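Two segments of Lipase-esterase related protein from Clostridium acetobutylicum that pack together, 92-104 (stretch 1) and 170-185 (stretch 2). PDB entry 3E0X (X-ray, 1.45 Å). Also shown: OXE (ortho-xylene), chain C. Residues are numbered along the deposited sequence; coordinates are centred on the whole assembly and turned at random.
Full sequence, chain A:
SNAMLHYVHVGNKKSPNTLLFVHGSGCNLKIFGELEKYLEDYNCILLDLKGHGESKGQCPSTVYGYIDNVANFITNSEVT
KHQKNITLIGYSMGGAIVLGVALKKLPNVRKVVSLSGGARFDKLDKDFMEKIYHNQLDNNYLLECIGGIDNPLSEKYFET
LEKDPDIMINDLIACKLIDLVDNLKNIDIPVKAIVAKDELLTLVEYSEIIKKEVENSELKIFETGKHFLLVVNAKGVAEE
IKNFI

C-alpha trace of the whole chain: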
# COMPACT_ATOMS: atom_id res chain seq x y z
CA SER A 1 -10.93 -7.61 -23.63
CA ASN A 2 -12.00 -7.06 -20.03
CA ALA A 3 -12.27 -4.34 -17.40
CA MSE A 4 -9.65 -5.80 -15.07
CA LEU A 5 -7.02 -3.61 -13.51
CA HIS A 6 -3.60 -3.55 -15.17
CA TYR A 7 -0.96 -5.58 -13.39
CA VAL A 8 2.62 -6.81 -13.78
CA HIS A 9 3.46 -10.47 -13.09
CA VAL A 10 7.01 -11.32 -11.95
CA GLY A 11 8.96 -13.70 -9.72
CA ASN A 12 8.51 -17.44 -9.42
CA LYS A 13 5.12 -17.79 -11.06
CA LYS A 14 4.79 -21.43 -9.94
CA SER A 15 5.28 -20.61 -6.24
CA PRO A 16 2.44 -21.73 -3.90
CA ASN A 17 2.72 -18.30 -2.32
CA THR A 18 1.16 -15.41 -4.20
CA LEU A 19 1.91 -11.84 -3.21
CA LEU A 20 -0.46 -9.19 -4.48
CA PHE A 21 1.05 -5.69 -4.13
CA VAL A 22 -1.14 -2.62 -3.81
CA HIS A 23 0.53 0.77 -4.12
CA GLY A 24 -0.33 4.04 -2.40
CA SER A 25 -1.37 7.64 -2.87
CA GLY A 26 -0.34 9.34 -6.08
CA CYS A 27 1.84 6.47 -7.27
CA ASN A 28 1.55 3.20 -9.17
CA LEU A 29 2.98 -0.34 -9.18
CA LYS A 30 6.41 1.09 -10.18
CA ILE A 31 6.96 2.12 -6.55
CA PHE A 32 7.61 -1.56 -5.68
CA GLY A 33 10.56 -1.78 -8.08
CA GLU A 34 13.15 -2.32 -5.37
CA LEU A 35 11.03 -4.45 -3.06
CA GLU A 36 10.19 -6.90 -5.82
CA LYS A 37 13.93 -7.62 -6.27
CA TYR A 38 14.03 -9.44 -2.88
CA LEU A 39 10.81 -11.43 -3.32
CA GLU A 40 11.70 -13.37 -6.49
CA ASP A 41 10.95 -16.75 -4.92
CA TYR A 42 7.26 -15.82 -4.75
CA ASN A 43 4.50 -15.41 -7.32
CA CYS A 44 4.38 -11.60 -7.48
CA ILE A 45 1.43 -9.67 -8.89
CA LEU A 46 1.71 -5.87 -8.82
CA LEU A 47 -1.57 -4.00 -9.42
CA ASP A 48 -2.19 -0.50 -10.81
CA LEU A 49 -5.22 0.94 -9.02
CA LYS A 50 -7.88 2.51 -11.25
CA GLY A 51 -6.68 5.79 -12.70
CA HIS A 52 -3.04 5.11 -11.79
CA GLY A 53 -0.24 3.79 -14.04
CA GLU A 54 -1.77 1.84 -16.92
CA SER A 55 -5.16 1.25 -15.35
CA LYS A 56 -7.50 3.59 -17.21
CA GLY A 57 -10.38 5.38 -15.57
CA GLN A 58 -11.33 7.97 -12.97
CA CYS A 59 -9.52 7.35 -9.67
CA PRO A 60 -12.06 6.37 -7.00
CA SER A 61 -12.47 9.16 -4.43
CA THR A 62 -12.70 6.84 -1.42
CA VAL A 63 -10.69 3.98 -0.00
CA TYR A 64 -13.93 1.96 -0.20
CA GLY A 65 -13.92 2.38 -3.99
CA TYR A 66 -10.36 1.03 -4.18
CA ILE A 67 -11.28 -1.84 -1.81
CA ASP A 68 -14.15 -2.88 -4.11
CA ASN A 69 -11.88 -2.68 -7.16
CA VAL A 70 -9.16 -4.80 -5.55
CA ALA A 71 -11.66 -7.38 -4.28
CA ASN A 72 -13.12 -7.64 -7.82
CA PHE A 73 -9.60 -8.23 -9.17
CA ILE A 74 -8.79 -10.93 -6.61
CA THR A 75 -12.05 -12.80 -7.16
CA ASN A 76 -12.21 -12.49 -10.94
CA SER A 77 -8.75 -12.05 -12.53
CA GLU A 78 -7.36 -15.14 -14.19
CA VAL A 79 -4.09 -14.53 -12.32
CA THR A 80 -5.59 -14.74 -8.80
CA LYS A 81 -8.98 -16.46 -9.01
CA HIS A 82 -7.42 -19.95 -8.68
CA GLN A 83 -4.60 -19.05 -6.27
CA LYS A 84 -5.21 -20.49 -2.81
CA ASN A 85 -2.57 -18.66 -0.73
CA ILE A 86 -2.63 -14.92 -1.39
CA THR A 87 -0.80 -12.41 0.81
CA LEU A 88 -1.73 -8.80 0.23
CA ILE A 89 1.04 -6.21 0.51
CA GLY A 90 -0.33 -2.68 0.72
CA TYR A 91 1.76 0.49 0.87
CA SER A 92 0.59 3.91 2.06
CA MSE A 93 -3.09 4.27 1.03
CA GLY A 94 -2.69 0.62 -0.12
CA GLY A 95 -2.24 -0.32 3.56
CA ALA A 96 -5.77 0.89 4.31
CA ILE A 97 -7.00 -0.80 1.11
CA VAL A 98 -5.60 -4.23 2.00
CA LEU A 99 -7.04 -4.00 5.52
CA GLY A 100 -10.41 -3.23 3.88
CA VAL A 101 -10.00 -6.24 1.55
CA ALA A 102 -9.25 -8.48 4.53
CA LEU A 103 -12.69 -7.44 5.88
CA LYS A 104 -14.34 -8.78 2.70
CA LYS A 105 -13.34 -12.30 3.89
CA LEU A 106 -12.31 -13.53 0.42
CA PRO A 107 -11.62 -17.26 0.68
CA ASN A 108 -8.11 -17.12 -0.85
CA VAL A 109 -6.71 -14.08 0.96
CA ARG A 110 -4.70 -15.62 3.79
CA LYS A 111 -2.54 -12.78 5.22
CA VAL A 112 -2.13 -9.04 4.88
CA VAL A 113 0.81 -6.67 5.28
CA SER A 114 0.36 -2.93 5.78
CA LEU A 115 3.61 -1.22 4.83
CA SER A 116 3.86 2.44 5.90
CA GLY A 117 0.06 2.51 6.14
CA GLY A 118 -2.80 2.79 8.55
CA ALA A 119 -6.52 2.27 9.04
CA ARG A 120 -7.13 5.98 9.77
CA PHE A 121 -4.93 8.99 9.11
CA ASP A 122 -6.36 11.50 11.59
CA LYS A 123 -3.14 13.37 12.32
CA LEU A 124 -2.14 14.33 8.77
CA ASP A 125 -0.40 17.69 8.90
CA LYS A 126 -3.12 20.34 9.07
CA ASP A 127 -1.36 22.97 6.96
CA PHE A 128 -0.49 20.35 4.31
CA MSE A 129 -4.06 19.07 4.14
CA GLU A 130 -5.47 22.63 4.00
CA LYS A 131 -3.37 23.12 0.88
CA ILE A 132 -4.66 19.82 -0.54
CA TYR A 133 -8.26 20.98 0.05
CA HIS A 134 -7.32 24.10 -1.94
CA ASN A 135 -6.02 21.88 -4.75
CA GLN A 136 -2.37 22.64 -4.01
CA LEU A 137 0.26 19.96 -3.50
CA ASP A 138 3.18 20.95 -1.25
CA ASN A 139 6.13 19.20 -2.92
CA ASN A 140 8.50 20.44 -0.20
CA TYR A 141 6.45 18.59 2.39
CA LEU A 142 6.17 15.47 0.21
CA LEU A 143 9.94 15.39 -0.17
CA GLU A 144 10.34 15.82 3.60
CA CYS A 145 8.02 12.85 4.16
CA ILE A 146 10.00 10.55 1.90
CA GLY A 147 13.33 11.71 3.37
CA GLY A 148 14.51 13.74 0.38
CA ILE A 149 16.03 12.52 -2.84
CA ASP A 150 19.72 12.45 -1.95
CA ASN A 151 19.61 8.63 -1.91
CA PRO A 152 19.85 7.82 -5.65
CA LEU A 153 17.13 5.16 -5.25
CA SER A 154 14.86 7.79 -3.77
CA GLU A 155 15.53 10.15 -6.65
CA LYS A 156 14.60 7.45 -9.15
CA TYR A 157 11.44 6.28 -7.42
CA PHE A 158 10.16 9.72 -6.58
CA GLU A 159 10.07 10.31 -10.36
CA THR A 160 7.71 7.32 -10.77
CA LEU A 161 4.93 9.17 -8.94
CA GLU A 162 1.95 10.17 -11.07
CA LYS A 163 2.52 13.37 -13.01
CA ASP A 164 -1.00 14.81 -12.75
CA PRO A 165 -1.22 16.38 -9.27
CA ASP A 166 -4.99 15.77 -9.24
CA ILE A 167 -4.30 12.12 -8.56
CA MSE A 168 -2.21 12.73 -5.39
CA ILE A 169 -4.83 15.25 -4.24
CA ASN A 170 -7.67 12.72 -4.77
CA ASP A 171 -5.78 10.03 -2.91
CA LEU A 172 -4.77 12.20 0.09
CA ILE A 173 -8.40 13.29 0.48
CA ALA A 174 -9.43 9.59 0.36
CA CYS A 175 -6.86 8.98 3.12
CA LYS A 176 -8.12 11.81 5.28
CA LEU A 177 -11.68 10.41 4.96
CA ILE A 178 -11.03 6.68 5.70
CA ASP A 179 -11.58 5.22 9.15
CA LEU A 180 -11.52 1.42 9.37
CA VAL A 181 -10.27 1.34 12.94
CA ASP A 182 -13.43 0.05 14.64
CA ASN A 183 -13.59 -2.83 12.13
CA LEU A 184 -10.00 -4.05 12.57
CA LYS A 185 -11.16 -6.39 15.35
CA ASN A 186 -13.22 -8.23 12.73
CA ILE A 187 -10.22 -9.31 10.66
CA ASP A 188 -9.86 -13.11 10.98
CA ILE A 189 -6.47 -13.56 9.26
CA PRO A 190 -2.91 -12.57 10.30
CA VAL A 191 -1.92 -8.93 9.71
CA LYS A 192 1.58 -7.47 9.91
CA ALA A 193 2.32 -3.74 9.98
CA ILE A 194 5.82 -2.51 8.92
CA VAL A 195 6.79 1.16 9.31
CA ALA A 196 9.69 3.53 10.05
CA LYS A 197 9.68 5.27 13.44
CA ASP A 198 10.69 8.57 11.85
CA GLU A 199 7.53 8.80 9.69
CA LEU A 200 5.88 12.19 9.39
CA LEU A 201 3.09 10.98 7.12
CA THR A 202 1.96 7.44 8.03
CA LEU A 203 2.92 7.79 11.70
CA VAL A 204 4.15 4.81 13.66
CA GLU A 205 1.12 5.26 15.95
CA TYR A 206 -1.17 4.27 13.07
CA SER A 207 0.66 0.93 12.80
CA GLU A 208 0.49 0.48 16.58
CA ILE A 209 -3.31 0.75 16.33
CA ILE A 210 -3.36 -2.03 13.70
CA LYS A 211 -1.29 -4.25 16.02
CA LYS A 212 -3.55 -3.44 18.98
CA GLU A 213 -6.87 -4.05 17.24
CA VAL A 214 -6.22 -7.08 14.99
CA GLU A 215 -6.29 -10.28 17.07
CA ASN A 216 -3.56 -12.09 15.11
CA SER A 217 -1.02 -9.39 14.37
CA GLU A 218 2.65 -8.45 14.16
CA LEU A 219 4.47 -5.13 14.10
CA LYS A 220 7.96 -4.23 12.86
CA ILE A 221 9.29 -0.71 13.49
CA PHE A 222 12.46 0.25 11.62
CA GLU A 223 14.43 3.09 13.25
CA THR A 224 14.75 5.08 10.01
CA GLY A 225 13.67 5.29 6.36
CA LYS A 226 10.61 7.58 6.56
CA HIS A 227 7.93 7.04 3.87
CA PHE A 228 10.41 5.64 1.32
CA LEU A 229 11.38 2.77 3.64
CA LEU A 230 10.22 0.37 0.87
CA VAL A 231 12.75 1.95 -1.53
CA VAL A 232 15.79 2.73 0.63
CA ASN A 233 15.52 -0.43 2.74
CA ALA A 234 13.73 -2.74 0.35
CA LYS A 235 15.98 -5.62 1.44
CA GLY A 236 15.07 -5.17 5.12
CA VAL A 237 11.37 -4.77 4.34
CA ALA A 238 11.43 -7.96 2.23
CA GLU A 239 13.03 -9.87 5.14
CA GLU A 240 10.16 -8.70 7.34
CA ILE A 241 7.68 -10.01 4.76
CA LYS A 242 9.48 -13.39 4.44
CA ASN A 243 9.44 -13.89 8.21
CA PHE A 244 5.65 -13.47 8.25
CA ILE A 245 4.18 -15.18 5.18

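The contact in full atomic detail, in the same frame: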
# COMPACT_ATOMS: atom_id res chain seq x y z
N SER A 92 1.21 2.59 1.99
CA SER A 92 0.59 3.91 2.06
C SER A 92 -0.95 3.74 2.05
O SER A 92 -1.48 2.94 2.83
CB SER A 92 1.20 4.79 0.94
OG SER A 92 0.37 5.83 0.44
N MSE A 93 -1.65 4.48 1.19
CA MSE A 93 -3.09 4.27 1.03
C MSE A 93 -3.43 2.77 0.81
O MSE A 93 -4.48 2.28 1.28
CB MSE A 93 -3.64 5.09 -0.15
CG MSE A 93 -5.16 4.98 -0.31
SE MSE A 93 -5.76 6.11 -1.77
CE MSE A 93 -4.86 5.16 -3.21
N GLY A 94 -2.54 2.06 0.12
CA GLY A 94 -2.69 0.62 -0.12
C GLY A 94 -2.77 -0.17 1.16
O GLY A 94 -3.37 -1.25 1.17
N GLY A 95 -2.15 0.33 2.24
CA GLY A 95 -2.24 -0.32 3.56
C GLY A 95 -3.69 -0.33 4.02
O GLY A 95 -4.21 -1.37 4.44
N ALA A 96 -4.35 0.82 3.95
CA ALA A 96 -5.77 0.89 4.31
C ALA A 96 -6.57 -0.01 3.38
O ALA A 96 -7.49 -0.70 3.81
CB ALA A 96 -6.27 2.33 4.27
N ILE A 97 -6.24 -0.01 2.09
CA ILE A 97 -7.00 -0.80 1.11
C ILE A 97 -6.93 -2.29 1.45
O ILE A 97 -7.97 -2.99 1.44
CB ILE A 97 -6.52 -0.52 -0.34
CG1 ILE A 97 -6.86 0.91 -0.73
CG2 ILE A 97 -7.15 -1.53 -1.30
CD1 ILE A 97 -6.10 1.38 -1.97
N VAL A 98 -5.72 -2.79 1.76
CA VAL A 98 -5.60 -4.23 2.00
C VAL A 98 -6.26 -4.64 3.32
O VAL A 98 -6.78 -5.76 3.43
CB VAL A 98 -4.17 -4.80 1.84
CG1 VAL A 98 -3.68 -4.53 0.41
CG2 VAL A 98 -3.19 -4.17 2.87
N LEU A 99 -6.26 -3.74 4.31
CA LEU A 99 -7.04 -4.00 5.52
C LEU A 99 -8.54 -4.09 5.17
O LEU A 99 -9.27 -4.97 5.67
CB LEU A 99 -6.76 -2.91 6.55
CG LEU A 99 -5.33 -2.90 7.10
CD1 LEU A 99 -5.07 -1.60 7.87
CD2 LEU A 99 -5.07 -4.14 7.98
N GLY A 100 -9.01 -3.19 4.30
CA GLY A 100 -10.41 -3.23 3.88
C GLY A 100 -10.74 -4.51 3.12
O GLY A 100 -11.82 -5.09 3.26
N VAL A 101 -9.80 -4.98 2.29
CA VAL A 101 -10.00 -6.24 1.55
C VAL A 101 -10.05 -7.43 2.50
O VAL A 101 -10.87 -8.35 2.32
CB VAL A 101 -8.94 -6.44 0.44
CG1 VAL A 101 -9.16 -7.78 -0.25
CG2 VAL A 101 -9.09 -5.31 -0.56
N ALA A 102 -9.20 -7.41 3.53
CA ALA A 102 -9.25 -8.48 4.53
C ALA A 102 -10.66 -8.59 5.10
O ALA A 102 -11.16 -9.69 5.34
CB ALA A 102 -8.25 -8.19 5.65
N LEU A 103 -11.33 -7.45 5.30
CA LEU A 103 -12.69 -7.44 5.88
C LEU A 103 -13.75 -7.99 4.93
O LEU A 103 -14.87 -8.30 5.38
CB LEU A 103 -13.05 -6.02 6.31
CG LEU A 103 -12.26 -5.58 7.54
CD1 LEU A 103 -12.27 -4.07 7.73
CD2 LEU A 103 -12.82 -6.30 8.79
N LYS A 104 -13.43 -8.15 3.64
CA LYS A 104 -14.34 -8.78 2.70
C LYS A 104 -14.36 -10.30 2.84
O LYS A 104 -15.23 -10.96 2.26
CB LYS A 104 -13.97 -8.42 1.25
CG LYS A 104 -14.06 -6.93 0.89
CD LYS A 104 -15.49 -6.48 0.73
CE LYS A 104 -15.56 -5.08 0.13
NZ LYS A 104 -16.87 -4.83 -0.53
N ASN A 170 -6.56 13.66 -4.95
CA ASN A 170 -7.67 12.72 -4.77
C ASN A 170 -7.35 11.70 -3.70
O ASN A 170 -8.16 11.41 -2.82
CB ASN A 170 -7.89 11.99 -6.08
CG ASN A 170 -9.01 10.95 -6.00
OD1 ASN A 170 -10.18 11.27 -6.17
ND2 ASN A 170 -8.64 9.70 -5.72
N ASP A 171 -6.16 11.12 -3.80
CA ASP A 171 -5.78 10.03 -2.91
C ASP A 171 -5.57 10.51 -1.48
O ASP A 171 -5.94 9.80 -0.54
CB ASP A 171 -4.55 9.32 -3.45
CG ASP A 171 -4.82 8.52 -4.72
OD1 ASP A 171 -6.01 8.31 -5.07
OD2 ASP A 171 -3.83 8.08 -5.35
N LEU A 172 -4.97 11.69 -1.28
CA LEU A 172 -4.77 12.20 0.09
C LEU A 172 -6.10 12.56 0.75
O LEU A 172 -6.27 12.35 1.95
CB LEU A 172 -3.82 13.39 0.11
CG LEU A 172 -2.35 13.04 -0.16
CD1 LEU A 172 -1.51 14.29 -0.40
CD2 LEU A 172 -1.75 12.16 0.94
N ILE A 173 -7.05 13.06 -0.04
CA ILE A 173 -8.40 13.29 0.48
C ILE A 173 -9.05 11.95 0.87
O ILE A 173 -9.66 11.85 1.95
CB ILE A 173 -9.28 14.09 -0.54
CG1 ILE A 173 -8.72 15.52 -0.67
CG2 ILE A 173 -10.75 14.06 -0.13
CD1 ILE A 173 -9.32 16.38 -1.80
N ALA A 174 -8.89 10.93 0.02
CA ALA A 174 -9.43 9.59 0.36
C ALA A 174 -8.81 9.12 1.69
O ALA A 174 -9.53 8.56 2.56
CB ALA A 174 -9.14 8.60 -0.76
N CYS A 175 -7.51 9.39 1.87
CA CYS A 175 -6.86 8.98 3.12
C CYS A 175 -7.37 9.73 4.33
O CYS A 175 -7.56 9.15 5.40
CB CYS A 175 -5.35 9.13 3.02
SG CYS A 175 -4.59 7.89 1.95
N LYS A 176 -7.62 11.04 4.16
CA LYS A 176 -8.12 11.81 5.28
C LYS A 176 -9.55 11.37 5.67
O LYS A 176 -9.94 11.48 6.84
CB LYS A 176 -8.07 13.31 4.99
CG LYS A 176 -8.65 14.12 6.12
CD LYS A 176 -8.28 15.58 6.10
CE LYS A 176 -9.02 16.25 7.27
NZ LYS A 176 -9.48 17.62 7.00
N LEU A 177 -10.31 10.84 4.71
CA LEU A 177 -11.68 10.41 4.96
C LEU A 177 -11.78 9.01 5.59
O LEU A 177 -12.70 8.79 6.35
CB LEU A 177 -12.48 10.41 3.67
CG LEU A 177 -12.79 11.78 3.05
CD1 LEU A 177 -13.43 11.59 1.66
CD2 LEU A 177 -13.64 12.66 3.95
N ILE A 178 -10.86 8.09 5.28
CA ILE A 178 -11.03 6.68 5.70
C ILE A 178 -10.89 6.46 7.21
O ILE A 178 -10.02 7.06 7.87
CB ILE A 178 -10.07 5.74 4.93
CG1 ILE A 178 -10.48 4.27 5.10
CG2 ILE A 178 -8.59 5.98 5.32
CD1 ILE A 178 -11.92 3.90 4.59
N ASP A 179 -11.75 5.61 7.77
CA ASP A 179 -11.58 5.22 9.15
C ASP A 179 -12.08 3.80 9.32
O ASP A 179 -13.29 3.58 9.56
CB ASP A 179 -12.33 6.18 10.06
CG ASP A 179 -12.08 5.92 11.54
OD1 ASP A 179 -11.48 4.86 11.87
OD2 ASP A 179 -12.46 6.80 12.35
N LEU A 180 -11.17 2.84 9.19
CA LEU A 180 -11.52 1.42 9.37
C LEU A 180 -11.21 0.92 10.76
O LEU A 180 -11.28 -0.28 11.01
CB LEU A 180 -10.74 0.54 8.37
CG LEU A 180 -11.02 0.83 6.90
CD1 LEU A 180 -9.92 0.26 6.00
CD2 LEU A 180 -12.39 0.31 6.50
N VAL A 181 -10.82 1.80 11.67
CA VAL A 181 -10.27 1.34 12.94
C VAL A 181 -11.22 0.42 13.72
O VAL A 181 -10.80 -0.62 14.25
CB VAL A 181 -9.75 2.50 13.81
CG1 VAL A 181 -9.41 2.02 15.23
CG2 VAL A 181 -8.53 3.09 13.17
N ASP A 182 -12.49 0.81 13.79
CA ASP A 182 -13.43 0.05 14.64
C ASP A 182 -13.86 -1.26 13.98
O ASP A 182 -14.64 -2.03 14.56
CB ASP A 182 -14.59 0.93 15.11
CG ASP A 182 -15.55 1.34 14.01
OD1 ASP A 182 -15.43 0.89 12.85
OD2 ASP A 182 -16.46 2.17 14.31
N ASN A 183 -13.35 -1.54 12.78
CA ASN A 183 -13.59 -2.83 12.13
C ASN A 183 -12.38 -3.75 12.15
O ASN A 183 -12.50 -4.93 11.78
CB ASN A 183 -14.08 -2.64 10.70
CG ASN A 183 -15.55 -2.34 10.64
OD1 ASN A 183 -15.95 -1.32 10.09
ND2 ASN A 183 -16.37 -3.20 11.25
N LEU A 184 -11.23 -3.23 12.57
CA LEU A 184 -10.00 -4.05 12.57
C LEU A 184 -10.15 -5.32 13.39
O LEU A 184 -9.63 -6.36 13.02
CB LEU A 184 -8.80 -3.25 13.08
CG LEU A 184 -8.30 -2.09 12.20
CD1 LEU A 184 -7.23 -1.29 12.93
CD2 LEU A 184 -7.84 -2.61 10.83
N LYS A 185 -10.92 -5.23 14.49
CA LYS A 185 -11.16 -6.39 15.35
C LYS A 185 -11.87 -7.53 14.64
O LYS A 185 -11.88 -8.66 15.14
CB LYS A 185 -11.98 -5.98 16.57
CG LYS A 185 -13.38 -5.48 16.28
CD LYS A 185 -14.25 -5.55 17.54
CE LYS A 185 -15.71 -5.65 17.16
NZ LYS A 185 -16.57 -6.04 18.32
C1 OXE C . 2.76 8.81 -0.49
C2 OXE C . 3.19 7.91 -1.58
C3 OXE C . 4.24 8.28 -2.41
C4 OXE C . 4.89 9.50 -2.18
C5 OXE C . 4.49 10.36 -1.15
C6 OXE C . 3.43 10.02 -0.29
C1' OXE C . 1.63 8.37 0.42
C2' OXE C . 2.47 6.61 -1.80

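The two stretches meet through a modest, mainly apolar, van der Waals contact, burying 483 Å² over both sides, with no hydrogen bond crossing between them. The axes of helix 93-102 and helix 170-177 cross at 52° and come no nearer than 10.7 Å. The helices touch through Met93 against Asp171, Ala174 and Cys175; the segment from Ile178 onward supplies the rest of the contact.

Where helix meets helix, Met93 does most of the work, with 93 Å² covered. It is a selenomethionine whose t, t, p rotamer extends the chain and then turns its methyl: Met93 CB lies 3.6 Å from Cys175 SG, Met93 SE 4.3 Å from Ala174 CB, and Met93 CE 3.7 Å from Asp171 CG. A long, unbranched side chain can thus span three residues of one helix, while the small Ala174 and Cys175 leave room for it. Asp171 is buried, but both its carboxylate oxygens are hydrogen-bonded; Asp171 OD1 accepts from Asn170 ND2 at 3.0 Å.

From Met93 on, Ala96, Leu99 and Leu103 likewise direct CA-to-CB toward stretch 2, a spacing of three or four residues that keeps them on one helical face. Ile178, the first residue to leave helical phi/psi (-70/139), brings CG2 to 4.5 Å from Ala96 CB. Leu180 then reaches in: its CD1 sits 3.4 Å from Ala96 O, 4.0 Å from Gly100 N and 4.5 Å from Leu99 CB. Gly100 has no side chain; an ideal CB there would lie 3.8 Å from Leu180 CD1, an ordinary contact distance, so the contact with Leu180 does not by itself require glycine.

The far end is closed by leucines. Leu99 CD1 meets Leu184 CD2 at 4.2 Å, and the partly exposed Leu103 covers Asn183, with Leu103 CD2 3.3 Å from Asn183 O and Leu103 CD1 3.8 Å from Asn183 CB.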